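Local atomic coordinates of phosphoribosylformylglycinamidine synthase 2 (Thermus thermophilus, PDB entry 3VIU), a protein that belongs to the PurM-like (AIR synthase-related) family, its chain built from two tandem pairs of N- and C-terminal domains, and binds ADP and magnesium in this model. Residues L395-L404 with E623-E632. Numbering follows the deposited sequence.
Sequences LRRLLASPNL and EGGLLLALAE
Leu628 reaches out of helix 625-632 and packs its CD1 among Leu398, Leu399 and Leu404, a worked example of a helix and the loop after it packing through aliphatic side chains on a second helix and the residues leading into it. The second helix belongs to the C-terminal AIR synthase-related domain of the second half of this PurM-like chain; the first lies more than 200 residues earlier. Their axes approach to 10.2 Å and cross at -66°.

Apolar packing carries the contact. With CG anti to the backbone N (chi1 -170°), Leu628 extends its CD1 methyl toward the other segment. There it lies 3.9 Å from both Leu398 CB and Leu399 CD2, while Leu404 CD1 also touches it. The side chains of Leu399 and Leu628 run past each other in opposite directions. Leu395 instead lays its CD1 on the helix backbone, 4.0 Å from Leu628 CA, and also meets Leu627 CB and Ala631 CB. Leu711 and Trp715 of helix 708-723 pack on Leu399, extending the apolar cluster.

At the Glu623-Gly624 end of residues 623-632, Leu398 CD1 lies 4.0 Å from the carbonyl O of Gly624. Nearby, Leu404 CD2 rests on the aliphatic part of Glu623, whose side chain lies about 6 Å from the bound magnesium ion.

Polar linkage is indirect: one water donates weakly to Leu404 O and, at 2.7 Å, to Glu632 OE1.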
loop_
_atom_site.group_PDB
_atom_site.type_symbol
_atom_site.label_atom_id
_atom_site.label_comp_id
_atom_site.label_asym_id
_atom_site.label_seq_id
_atom_site.Cartn_x
_atom_site.Cartn_y
_atom_site.Cartn_z
ATOM N N LEU A 395 6.891 -14.529 25.935
ATOM C CA LEU A 395 6.668 -13.122 25.621
ATOM C C LEU A 395 7.981 -12.452 25.221
ATOM O O LEU A 395 8.013 -11.663 24.277
ATOM C CB LEU A 395 6.051 -12.387 26.816
ATOM C CG LEU A 395 5.955 -10.862 26.688
ATOM C CD1 LEU A 395 5.110 -10.486 25.474
ATOM C CD2 LEU A 395 5.360 -10.279 27.957
ATOM N N ARG A 396 9.060 -12.769 25.938
ATOM C CA ARG A 396 10.365 -12.194 25.622
ATOM C C ARG A 396 10.845 -12.698 24.268
ATOM O O ARG A 396 11.445 -11.948 23.498
ATOM C CB ARG A 396 11.407 -12.544 26.700
ATOM C CG ARG A 396 11.200 -11.852 28.056
ATOM C CD ARG A 396 12.467 -11.901 28.920
ATOM N NE ARG A 396 12.773 -13.245 29.405
ATOM C CZ ARG A 396 12.332 -13.742 30.558
ATOM N NH1 ARG A 396 11.570 -13.005 31.355
ATOM N NH2 ARG A 396 12.638 -14.986 30.906
ATOM N N ARG A 397 10.571 -13.964 23.968
ATOM C CA ARG A 397 10.997 -14.530 22.691
ATOM C C ARG A 397 10.209 -13.947 21.517
ATOM O O ARG A 397 10.754 -13.782 20.420
ATOM C CB ARG A 397 10.880 -16.060 22.717
ATOM C CG ARG A 397 11.925 -16.729 23.609
ATOM C CD ARG A 397 11.601 -18.192 23.883
ATOM N NE ARG A 397 11.674 -19.051 22.699
ATOM C CZ ARG A 397 11.218 -20.305 22.656
ATOM N NH1 ARG A 397 10.649 -20.850 23.729
ATOM N NH2 ARG A 397 11.331 -21.019 21.540
ATOM N N LEU A 398 8.934 -13.631 21.749
ATOM C CA LEU A 398 8.087 -13.051 20.705
ATOM C C LEU A 398 8.499 -11.610 20.416
ATOM O O LEU A 398 8.545 -11.185 19.257
ATOM C CB LEU A 398 6.612 -13.082 21.117
ATOM C CG LEU A 398 5.900 -14.421 20.938
ATOM C CD1 LEU A 398 4.504 -14.340 21.539
ATOM C CD2 LEU A 398 5.835 -14.785 19.455
ATOM N N LEU A 399 8.789 -10.862 21.477
ATOM C CA LEU A 399 9.194 -9.474 21.335
ATOM C C LEU A 399 10.499 -9.420 20.555
ATOM O O LEU A 399 10.716 -8.503 19.775
ATOM C CB LEU A 399 9.370 -8.819 22.712
ATOM C CG LEU A 399 8.093 -8.429 23.468
ATOM C CD1 LEU A 399 8.428 -8.097 24.898
ATOM C CD2 LEU A 399 7.430 -7.231 22.797
ATOM N N ALA A 400 11.350 -10.426 20.749
ATOM C CA ALA A 400 12.644 -10.493 20.065
ATOM C C ALA A 400 12.563 -11.019 18.629
ATOM O O ALA A 400 13.566 -11.052 17.919
ATOM C CB ALA A 400 13.610 -11.343 20.873
ATOM N N SER A 401 11.373 -11.434 18.206
ATOM C CA SER A 401 11.183 -11.939 16.855
ATOM C C SER A 401 11.249 -10.794 15.865
ATOM O O SER A 401 10.578 -9.780 16.037
ATOM C CB SER A 401 9.823 -12.620 16.712
ATOM O OG SER A 401 9.462 -12.728 15.339
ATOM N N PRO A 402 12.063 -10.941 14.809
ATOM C CA PRO A 402 12.206 -9.904 13.783
ATOM C C PRO A 402 10.877 -9.432 13.171
ATOM O O PRO A 402 10.800 -8.346 12.595
ATOM C CB PRO A 402 13.117 -10.569 12.758
ATOM C CG PRO A 402 14.020 -11.388 13.626
ATOM C CD PRO A 402 13.047 -12.021 14.602
ATOM N N ASN A 403 9.836 -10.242 13.290
ATOM C CA ASN A 403 8.541 -9.878 12.742
ATOM C C ASN A 403 7.691 -9.090 13.739
ATOM O O ASN A 403 6.679 -8.498 13.361
ATOM C CB ASN A 403 7.786 -11.142 12.303
ATOM C CG ASN A 403 8.276 -11.693 10.961
ATOM O OD1 ASN A 403 8.230 -12.903 10.723
ATOM N ND2 ASN A 403 8.724 -10.805 10.076
ATOM N N LEU A 404 8.107 -9.069 15.002
ATOM C CA LEU A 404 7.357 -8.371 16.046
ATOM C C LEU A 404 8.137 -7.258 16.757
ATOM O O LEU A 404 7.547 -6.410 17.416
ATOM C CB LEU A 404 6.873 -9.387 17.075
ATOM C CG LEU A 404 6.152 -10.584 16.451
ATOM C CD1 LEU A 404 5.920 -11.684 17.495
ATOM C CD2 LEU A 404 4.841 -10.099 15.852
ATOM N N GLU A 623 -1.126 -9.820 15.969
ATOM C CA GLU A 623 -0.170 -10.913 16.077
ATOM C C GLU A 623 0.549 -10.916 17.419
ATOM O O GLU A 623 0.909 -9.859 17.939
ATOM C CB GLU A 623 0.834 -10.882 14.916
ATOM C CG GLU A 623 1.049 -9.518 14.247
ATOM C CD GLU A 623 -0.043 -9.135 13.253
ATOM O OE1 GLU A 623 -0.362 -9.956 12.362
ATOM O OE2 GLU A 623 -0.569 -8.001 13.355
ATOM N N GLY A 624 0.728 -12.111 17.985
ATOM C CA GLY A 624 1.395 -12.235 19.269
ATOM C C GLY A 624 0.446 -12.304 20.456
ATOM O O GLY A 624 0.859 -12.590 21.579
ATOM N N GLY A 625 -0.830 -12.016 20.219
ATOM C CA GLY A 625 -1.814 -12.090 21.285
ATOM C C GLY A 625 -1.882 -10.965 22.303
ATOM O O GLY A 625 -1.140 -9.978 22.241
ATOM N N LEU A 626 -2.782 -11.149 23.263
ATOM C CA LEU A 626 -3.041 -10.188 24.326
ATOM C C LEU A 626 -1.816 -9.648 25.053
ATOM O O LEU A 626 -1.698 -8.444 25.253
ATOM C CB LEU A 626 -4.009 -10.797 25.348
ATOM C CG LEU A 626 -4.265 -9.935 26.590
ATOM C CD1 LEU A 626 -4.846 -8.586 26.186
ATOM C CD2 LEU A 626 -5.205 -10.656 27.532
ATOM N N LEU A 627 -0.908 -10.527 25.455
ATOM C CA LEU A 627 0.277 -10.089 26.184
ATOM C C LEU A 627 1.213 -9.216 25.352
ATOM O O LEU A 627 1.724 -8.205 25.841
ATOM C CB LEU A 627 1.028 -11.302 26.755
ATOM C CG LEU A 627 0.876 -11.542 28.264
ATOM C CD1 LEU A 627 -0.551 -11.344 28.711
ATOM C CD2 LEU A 627 1.344 -12.944 28.597
ATOM N N LEU A 628 1.440 -9.591 24.096
ATOM C CA LEU A 628 2.314 -8.778 23.267
ATOM C C LEU A 628 1.698 -7.388 23.088
ATOM O O LEU A 628 2.389 -6.378 23.217
ATOM C CB LEU A 628 2.558 -9.430 21.906
ATOM C CG LEU A 628 3.677 -8.678 21.181
ATOM C CD1 LEU A 628 4.864 -9.603 21.009
ATOM C CD2 LEU A 628 3.184 -8.151 19.845
ATOM N N ALA A 629 0.396 -7.332 22.812
ATOM C CA ALA A 629 -0.277 -6.048 22.641
ATOM C C ALA A 629 -0.042 -5.209 23.889
ATOM O O ALA A 629 0.310 -4.032 23.811
ATOM C CB ALA A 629 -1.772 -6.257 22.434
ATOM N N LEU A 630 -0.238 -5.839 25.040
ATOM C CA LEU A 630 -0.057 -5.200 26.334
ATOM C C LEU A 630 1.354 -4.622 26.478
ATOM O O LEU A 630 1.519 -3.469 26.888
ATOM C CB LEU A 630 -0.324 -6.227 27.432
ATOM C CG LEU A 630 -1.402 -5.994 28.495
ATOM C CD1 LEU A 630 -2.570 -5.186 27.974
ATOM C CD2 LEU A 630 -1.867 -7.353 28.964
ATOM N N ALA A 631 2.371 -5.402 26.121
ATOM C CA ALA A 631 3.747 -4.926 26.241
ATOM C C ALA A 631 4.042 -3.730 25.330
ATOM O O ALA A 631 4.774 -2.817 25.711
ATOM C CB ALA A 631 4.726 -6.065 25.952
ATOM N N GLU A 632 3.473 -3.739 24.129
ATOM C CA GLU A 632 3.690 -2.645 23.186
ATOM C C GLU A 632 3.168 -1.318 23.713
ATOM O O GLU A 632 3.659 -0.260 23.330
ATOM C CB GLU A 632 3.029 -2.956 21.836
ATOM C CG GLU A 632 3.717 -4.081 21.066
ATOM C CD GLU A 632 3.051 -4.390 19.738
ATOM O OE1 GLU A 632 3.781 -4.574 18.736
ATOM O OE2 GLU A 632 1.804 -4.460 19.696
HETATM O O HOH W 1 6.098 -3.372 18.077
#